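Local coordinates for SWD1-like protein (Myceliophthora thermophila, PDB 6E29) that probably serves as the WD40 beta-propeller scaffold subunit (Swd1/Cps50) of COMPASS, a histone H3 lysine methyltransferase complex, at residues T177-T182 with D186-G191; I92-D95 with K100-R103. All blocks are in the same frame, centred on the assembly; numbering follows the deposited sequence.

Contact 1. Residues T177-T182 with D186-G191; sequences TAIVYT and DHLLAG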
ATOM      1  N   THR B 177       1.720  -9.038  -5.136  1.00 22.51           N
ATOM      2  CA  THR B 177       0.494  -8.252  -5.185  1.00 24.20           C
ATOM      3  C   THR B 177       0.601  -6.985  -4.379  1.00 26.19           C
ATOM      4  O   THR B 177      -0.297  -6.138  -4.486  1.00 25.19           O
ATOM      5  CB  THR B 177      -0.686  -9.064  -4.649  1.00 33.62           C
ATOM      6  OG1 THR B 177      -0.254  -9.702  -3.438  1.00 31.17           O
ATOM      7  CG2 THR B 177      -1.138 -10.088  -5.694  1.00 30.01           C
ATOM      8  N   ALA B 178       1.670  -6.809  -3.620  1.00 24.57           N
ATOM      9  CA  ALA B 178       1.806  -5.644  -2.761  1.00 29.20           C
ATOM     10  C   ALA B 178       3.276  -5.545  -2.448  1.00 31.77           C
ATOM     11  O   ALA B 178       3.930  -6.570  -2.283  1.00 25.61           O
ATOM     12  CB  ALA B 178       1.001  -5.755  -1.436  1.00 22.93           C
ATOM     13  N   ILE B 179       3.799  -4.332  -2.358  1.00 21.05           N
ATOM     14  CA  ILE B 179       5.217  -4.216  -2.041  1.00 20.56           C
ATOM     15  C   ILE B 179       5.472  -2.873  -1.385  1.00 26.67           C
ATOM     16  O   ILE B 179       4.877  -1.869  -1.779  1.00 27.00           O
ATOM     17  CB  ILE B 179       6.059  -4.385  -3.323  1.00 32.48           C
ATOM     18  CG1 ILE B 179       7.540  -4.547  -2.959  1.00 25.77           C
ATOM     19  CG2 ILE B 179       5.750  -3.220  -4.342  1.00 32.93           C
ATOM     20  CD1 ILE B 179       8.410  -4.940  -4.152  1.00 35.34           C
ATOM     21  N   VAL B 180       6.354  -2.853  -0.381  1.00 21.94           N
ATOM     22  CA  VAL B 180       6.725  -1.601   0.290  1.00 22.57           C
ATOM     23  C   VAL B 180       8.219  -1.633   0.567  1.00 23.83           C
ATOM     24  O   VAL B 180       8.822  -2.700   0.685  1.00 29.55           O
ATOM     25  CB  VAL B 180       5.969  -1.365   1.629  1.00 35.82           C
ATOM     26  CG1 VAL B 180       4.500  -1.189   1.391  1.00 35.66           C
ATOM     27  CG2 VAL B 180       6.185  -2.508   2.620  1.00 21.21           C
ATOM     28  N   TYR B 181       8.826  -0.451   0.748  1.00 23.88           N
ATOM     29  CA  TYR B 181      10.231  -0.442   1.177  1.00 23.80           C
ATOM     30  C   TYR B 181      10.283  -0.488   2.696  1.00 32.19           C
ATOM     31  O   TYR B 181       9.418   0.095   3.372  1.00 30.49           O
ATOM     32  CB  TYR B 181      10.918   0.881   0.738  1.00 25.55           C
ATOM     33  CG  TYR B 181      11.222   1.023  -0.734  1.00 31.84           C
ATOM     34  CD1 TYR B 181      10.275   1.522  -1.620  1.00 28.43           C
ATOM     35  CD2 TYR B 181      12.517   0.720  -1.227  1.00 37.93           C
ATOM     36  CE1 TYR B 181      10.564   1.684  -2.973  1.00 30.58           C
ATOM     37  CE2 TYR B 181      12.845   0.897  -2.597  1.00 35.07           C
ATOM     38  CZ  TYR B 181      11.860   1.375  -3.446  1.00 44.52           C
ATOM     39  OH  TYR B 181      12.143   1.563  -4.757  1.00 33.58           O
ATOM     40  N   THR B 182      11.332  -1.089   3.238  1.00 28.27           N
ATOM     41  CA  THR B 182      11.654  -0.876   4.645  1.00 25.28           C
ATOM     42  C   THR B 182      12.096   0.583   4.831  1.00 37.56           C
ATOM     43  O   THR B 182      12.316   1.306   3.860  1.00 34.87           O
ATOM     44  CB  THR B 182      12.752  -1.808   5.128  1.00 38.68           C
ATOM     45  OG1 THR B 182      13.969  -1.512   4.415  1.00 32.65           O
ATOM     46  CG2 THR B 182      12.321  -3.286   4.952  1.00 27.43           C
ATOM     47  N   ASP B 186      16.828  -0.218   2.101  1.00 37.43           N
ATOM     48  CA  ASP B 186      17.710  -1.305   1.665  1.00 39.83           C
ATOM     49  C   ASP B 186      16.976  -2.604   1.313  1.00 48.65           C
ATOM     50  O   ASP B 186      17.565  -3.469   0.643  1.00 36.85           O
ATOM     51  CB  ASP B 186      18.770  -1.620   2.736  1.00 43.17           C
ATOM     52  CG  ASP B 186      19.679  -0.435   3.044  1.00 64.89           C
ATOM     53  OD1 ASP B 186      19.808  -0.106   4.245  1.00 74.43           O
ATOM     54  OD2 ASP B 186      20.242   0.186   2.103  1.00 44.70           O
ATOM     55  N   HIS B 187      15.735  -2.776   1.765  1.00 33.54           N
ATOM     56  CA  HIS B 187      14.967  -3.983   1.493  1.00 29.24           C
ATOM     57  C   HIS B 187      13.567  -3.628   1.037  1.00 34.82           C
ATOM     58  O   HIS B 187      13.046  -2.537   1.300  1.00 33.72           O
ATOM     59  CB  HIS B 187      14.872  -4.881   2.722  1.00 29.30           C
ATOM     60  CG  HIS B 187      16.200  -5.405   3.163  1.00 38.57           C
ATOM     61  ND1 HIS B 187      17.059  -4.682   3.973  1.00 40.16           N
ATOM     62  CD2 HIS B 187      16.852  -6.544   2.837  1.00 39.09           C
ATOM     63  CE1 HIS B 187      18.171  -5.373   4.149  1.00 49.41           C
ATOM     64  NE2 HIS B 187      18.072  -6.505   3.469  1.00 44.93           N
ATOM     65  N   LEU B 188      12.957  -4.587   0.373  1.00 26.08           N
ATOM     66  CA  LEU B 188      11.560  -4.495   0.031  1.00 23.45           C
ATOM     67  C   LEU B 188      10.830  -5.622   0.722  1.00 27.21           C
ATOM     68  O   LEU B 188      11.344  -6.734   0.814  1.00 29.91           O
ATOM     69  CB  LEU B 188      11.343  -4.576  -1.462  1.00 28.27           C
ATOM     70  CG  LEU B 188      11.930  -3.352  -2.185  1.00 39.75           C
ATOM     71  CD1 LEU B 188      12.518  -3.852  -3.475  1.00 45.55           C
ATOM     72  CD2 LEU B 188      10.854  -2.266  -2.415  1.00 43.55           C
ATOM     73  N   LEU B 189       9.630  -5.331   1.172  1.00 24.77           N
ATOM     74  CA  LEU B 189       8.745  -6.336   1.752  1.00 22.99           C
ATOM     75  C   LEU B 189       7.618  -6.520   0.763  1.00 27.27           C
ATOM     76  O   LEU B 189       6.943  -5.551   0.394  1.00 29.62           O
ATOM     77  CB  LEU B 189       8.218  -5.897   3.126  1.00 26.91           C
ATOM     78  CG  LEU B 189       9.249  -5.382   4.125  1.00 25.80           C
ATOM     79  CD1 LEU B 189       8.543  -4.958   5.366  1.00 35.22           C
ATOM     80  CD2 LEU B 189      10.276  -6.424   4.436  1.00 29.75           C
ATOM     81  N   ALA B 190       7.396  -7.746   0.321  1.00 27.15           N
ATOM     82  CA  ALA B 190       6.393  -7.959  -0.707  1.00 27.87           C
ATOM     83  C   ALA B 190       5.451  -9.085  -0.302  1.00 23.57           C
ATOM     84  O   ALA B 190       5.842 -10.034   0.395  1.00 30.13           O
ATOM     85  CB  ALA B 190       7.046  -8.288  -2.054  1.00 27.19           C
ATOM     86  N   GLY B 191       4.210  -8.935  -0.715  1.00 23.29           N
ATOM     87  CA  GLY B 191       3.199  -9.957  -0.492  1.00 23.06           C
ATOM     88  C   GLY B 191       2.789 -10.614  -1.790  1.00 21.06           C
ATOM     89  O   GLY B 191       2.843 -10.008  -2.868  1.00 26.45           O
TER
HETATM   90  O   HOH W   1      16.013  -2.553   5.373  1.00 41.64           O
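A single methyl, L188 CD2, sits almost exactly over the centre of the Y181 ring, 3.5 Å from its centroid and 9° off the ring normal, a CH-pi contact between two residues facing each other in a non-hydrogen-bonded antiparallel pair. With CG of Y181 anti to its carbonyl carbon (chi1 -73°), ring and leucine branch run side by side on the same face of the sheet. I179 extends this apolar face: its CD1 rests 4.0 Å from L188 CB and its CG1 lies against the methyl of A190. The other face carries V180, whose CG2 meets L189 CB; just past the strand, T182 CG2 packs 3.8 Å from L189 CD2. V180 and L189 bond reciprocally, V180 N to L189 O in the carbonyl plane and L189 N to V180 O at 2.8 Å. At one end T177 and A178 both face G191 in a classic beta bulge; T177 N gives G191 O a short bond of 2.7 Å, while that from A178 N is weak. At the other end a water joins T182 OG1 (2.5 Å) to H187 ND1 (2.8 Å), in the plane of the imidazole. The phenol oxygen of Y181 is hydrogen-bonded to Q123 in the preceding blade. Losing the Y181 ring to an alanine would probably leave the L188 methyl without its aromatic surface and Q123 without this hydroxyl partner. The hairpin thus joins the two innermost strands of a propeller blade, its I179/Y181/L188 face packed on A125 of the preceding blade, its A178/V180 face on L221 of the following one.

Contact 2. Residues I92-D95 with K100-R103; sequences ILWD and KRYR
The Y102 ring has L93 CD2 at its edge and in its plane, 3.5 Å from CD2 of the tyrosine, while NH1 of R103 lies over one face, toward the rim. The W94 indole takes aliphatic carbon on its face: R101 CG stands 4.0 Å from the centroid of the six-membered ring in a CH-pi contact. I92 CG2 wedges in beside them, 3.5 Å from that same R101 CG and also over the indole. The R101 guanidinium has I92 CD1 over one face, and its plane is turned 67° from the indole. Y102 and R103 both face L93, a classic beta bulge in which L93 O accepts two backbone bonds: R103 N comes in on a lone pair, Y102 N at 2.7 Å with a bent N-H angle of 131°. The inserted residue shifts the register by one and turns Y102 toward strand 92-95, its CG anti to the backbone N (chi1 176°) so that the ring lies alongside L93. Beyond the bulge D95 N donates to K100 O at 2.8 Å, and K100 N returns a bond to D95 O. R103 NH1 folds back onto Y102 O (2.6 Å). This hairpin joins the two outer strands of a four-stranded blade within a predicted WD repeat. D95 OD1 takes the backbone N-H of Q97 and a salt bridge from R80. Strand 81-86 flanks the hairpin on the inner side, S84 holding W94 NE1 and Y81 meeting the Y102 ring; R103 reaches the carbonyls of I138 and T139, just past strand 134-137 of the next blade.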
ATOM      1  N   ILE B  92       3.348   7.706 -12.741  1.00 40.80           N
ATOM      2  CA  ILE B  92       3.804   9.073 -13.034  1.00 41.64           C
ATOM      3  C   ILE B  92       4.371   9.690 -11.763  1.00 37.93           C
ATOM      4  O   ILE B  92       3.783   9.548 -10.683  1.00 37.93           O
ATOM      5  CB  ILE B  92       2.654   9.948 -13.586  1.00 42.79           C
ATOM      6  CG1 ILE B  92       2.182   9.439 -14.956  1.00 56.24           C
ATOM      7  CG2 ILE B  92       3.046  11.437 -13.625  1.00 41.76           C
ATOM      8  CD1 ILE B  92       0.945  10.208 -15.485  1.00 46.73           C
ATOM      9  N   LEU B  93       5.495  10.385 -11.893  1.00 39.52           N
ATOM     10  CA  LEU B  93       6.074  11.180 -10.825  1.00 39.66           C
ATOM     11  C   LEU B  93       5.788  12.636 -11.140  1.00 41.13           C
ATOM     12  O   LEU B  93       6.305  13.177 -12.133  1.00 44.23           O
ATOM     13  CB  LEU B  93       7.580  10.999 -10.673  1.00 44.37           C
ATOM     14  CG  LEU B  93       8.027  11.757  -9.412  1.00 39.71           C
ATOM     15  CD1 LEU B  93       7.404  11.146  -8.218  1.00 37.04           C
ATOM     16  CD2 LEU B  93       9.514  11.676  -9.278  1.00 43.02           C
ATOM     17  N   TRP B  94       4.933  13.244 -10.313  1.00 40.11           N
ATOM     18  CA  TRP B  94       4.549  14.644 -10.420  1.00 41.69           C
ATOM     19  C   TRP B  94       5.516  15.504  -9.618  1.00 46.24           C
ATOM     20  O   TRP B  94       5.913  15.139  -8.503  1.00 49.73           O
ATOM     21  CB  TRP B  94       3.118  14.854  -9.886  1.00 40.33           C
ATOM     22  CG  TRP B  94       2.110  14.045 -10.595  1.00 39.75           C
ATOM     23  CD1 TRP B  94       1.630  12.820 -10.228  1.00 37.96           C
ATOM     24  CD2 TRP B  94       1.468  14.374 -11.831  1.00 41.57           C
ATOM     25  NE1 TRP B  94       0.713  12.368 -11.153  1.00 42.04           N
ATOM     26  CE2 TRP B  94       0.592  13.309 -12.147  1.00 44.31           C
ATOM     27  CE3 TRP B  94       1.517  15.491 -12.688  1.00 50.03           C
ATOM     28  CZ2 TRP B  94      -0.220  13.319 -13.290  1.00 43.62           C
ATOM     29  CZ3 TRP B  94       0.719  15.493 -13.829  1.00 45.64           C
ATOM     30  CH2 TRP B  94      -0.134  14.414 -14.122  1.00 44.53           C
ATOM     31  N   ASP B  95       5.869  16.649 -10.173  1.00 46.87           N
ATOM     32  CA  ASP B  95       6.546  17.710  -9.440  1.00 47.66           C
ATOM     33  C   ASP B  95       5.467  18.719  -9.008  1.00 54.77           C
ATOM     34  O   ASP B  95       4.868  19.413  -9.843  1.00 48.09           O
ATOM     35  CB  ASP B  95       7.625  18.334 -10.329  1.00 61.99           C
ATOM     36  CG  ASP B  95       8.446  19.415  -9.632  1.00 60.14           C
ATOM     37  OD1 ASP B  95       8.138  19.790  -8.477  1.00 55.11           O
ATOM     38  OD2 ASP B  95       9.412  19.890 -10.274  1.00 64.14           O
ATOM     39  N   LYS B 100       4.164  19.703 -12.743  1.00 51.65           N
ATOM     40  CA  LYS B 100       4.733  19.097 -13.939  1.00 66.05           C
ATOM     41  C   LYS B 100       4.713  17.573 -13.820  1.00 50.57           C
ATOM     42  O   LYS B 100       4.927  17.022 -12.739  1.00 51.24           O
ATOM     43  CB  LYS B 100       6.178  19.579 -14.144  1.00 59.79           C
ATOM     44  CG  LYS B 100       6.428  20.530 -15.322  1.00 82.42           C
ATOM     45  CD  LYS B 100       5.919  21.950 -15.061  1.00 74.99           C
ATOM     46  CE  LYS B 100       6.595  22.931 -16.027  1.00 73.34           C
ATOM     47  NZ  LYS B 100       6.604  24.350 -15.543  1.00 74.33           N
ATOM     48  N   ARG B 101       4.444  16.904 -14.943  1.00 57.43           N
ATOM     49  CA  ARG B 101       4.731  15.483 -15.102  1.00 51.41           C
ATOM     50  C   ARG B 101       6.243  15.304 -15.185  1.00 59.45           C
ATOM     51  O   ARG B 101       6.824  15.437 -16.263  1.00 71.89           O
ATOM     52  CB  ARG B 101       4.057  14.958 -16.363  1.00 58.07           C
ATOM     53  CG  ARG B 101       3.085  13.844 -16.161  1.00 61.54           C
ATOM     54  CD  ARG B 101       2.667  13.229 -17.510  1.00 66.28           C
ATOM     55  NE  ARG B 101       1.356  13.717 -17.946  1.00 82.03           N
ATOM     56  CZ  ARG B 101       0.635  13.173 -18.923  1.00 63.17           C
ATOM     57  NH1 ARG B 101       1.098  12.121 -19.580  1.00 74.52           N
ATOM     58  NH2 ARG B 101      -0.552  13.677 -19.241  1.00 64.45           N
ATOM     59  N   TYR B 102       6.895  15.027 -14.061  1.00 49.21           N
ATOM     60  CA  TYR B 102       8.355  15.025 -13.990  1.00 50.40           C
ATOM     61  C   TYR B 102       8.965  13.746 -14.557  1.00 60.72           C
ATOM     62  O   TYR B 102      10.012  13.804 -15.218  1.00 52.39           O
ATOM     63  CB  TYR B 102       8.762  15.244 -12.540  1.00 51.81           C
ATOM     64  CG  TYR B 102      10.215  15.190 -12.217  1.00 51.06           C
ATOM     65  CD1 TYR B 102      11.126  16.063 -12.813  1.00 60.08           C
ATOM     66  CD2 TYR B 102      10.688  14.258 -11.303  1.00 50.98           C
ATOM     67  CE1 TYR B 102      12.463  16.016 -12.495  1.00 59.06           C
ATOM     68  CE2 TYR B 102      12.018  14.195 -10.985  1.00 54.33           C
ATOM     69  CZ  TYR B 102      12.906  15.079 -11.580  1.00 52.14           C
ATOM     70  OH  TYR B 102      14.248  14.995 -11.250  1.00 68.31           O
ATOM     71  N   ARG B 103       8.330  12.594 -14.303  1.00 49.05           N
ATOM     72  CA  ARG B 103       8.714  11.301 -14.876  1.00 54.32           C
ATOM     73  C   ARG B 103       7.459  10.483 -15.145  1.00 46.47           C
ATOM     74  O   ARG B 103       6.437  10.643 -14.468  1.00 49.76           O
ATOM     75  CB  ARG B 103       9.615  10.457 -13.960  1.00 46.31           C
ATOM     76  CG  ARG B 103      10.958  11.073 -13.603  1.00 53.95           C
ATOM     77  CD  ARG B 103      11.940  10.926 -14.730  1.00 60.57           C
ATOM     78  NE  ARG B 103      13.224  11.568 -14.455  1.00 55.68           N
ATOM     79  CZ  ARG B 103      13.515  12.836 -14.779  1.00 74.92           C
ATOM     80  NH1 ARG B 103      12.596  13.614 -15.356  1.00 61.59           N
ATOM     81  NH2 ARG B 103      14.718  13.348 -14.521  1.00 58.34           N
TER

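Both contacts are antiparallel hairpins with a classic bulge, but they occupy different blades and different depths. Contact 1 pairs the first and second strands of its blade about 9 Å from the centre of the chain and is almost wholly buried; contact 2 pairs the third and fourth strands of another blade, about 20 Å out and only partly buried. The nearest atoms of the two are about 11 Å apart, so they do not meet. Across the inner hairpin the side-chain contacts are mostly aliphatic and aromatic, whereas the outer one adds arginines: R101 lays its carbon chain on apolar groups, R103 its guanidinium beside a ring. The blade of strands 111-117 to 144-147 lies between them and supplies polar partners to tyrosines of both, H122 serving Y102.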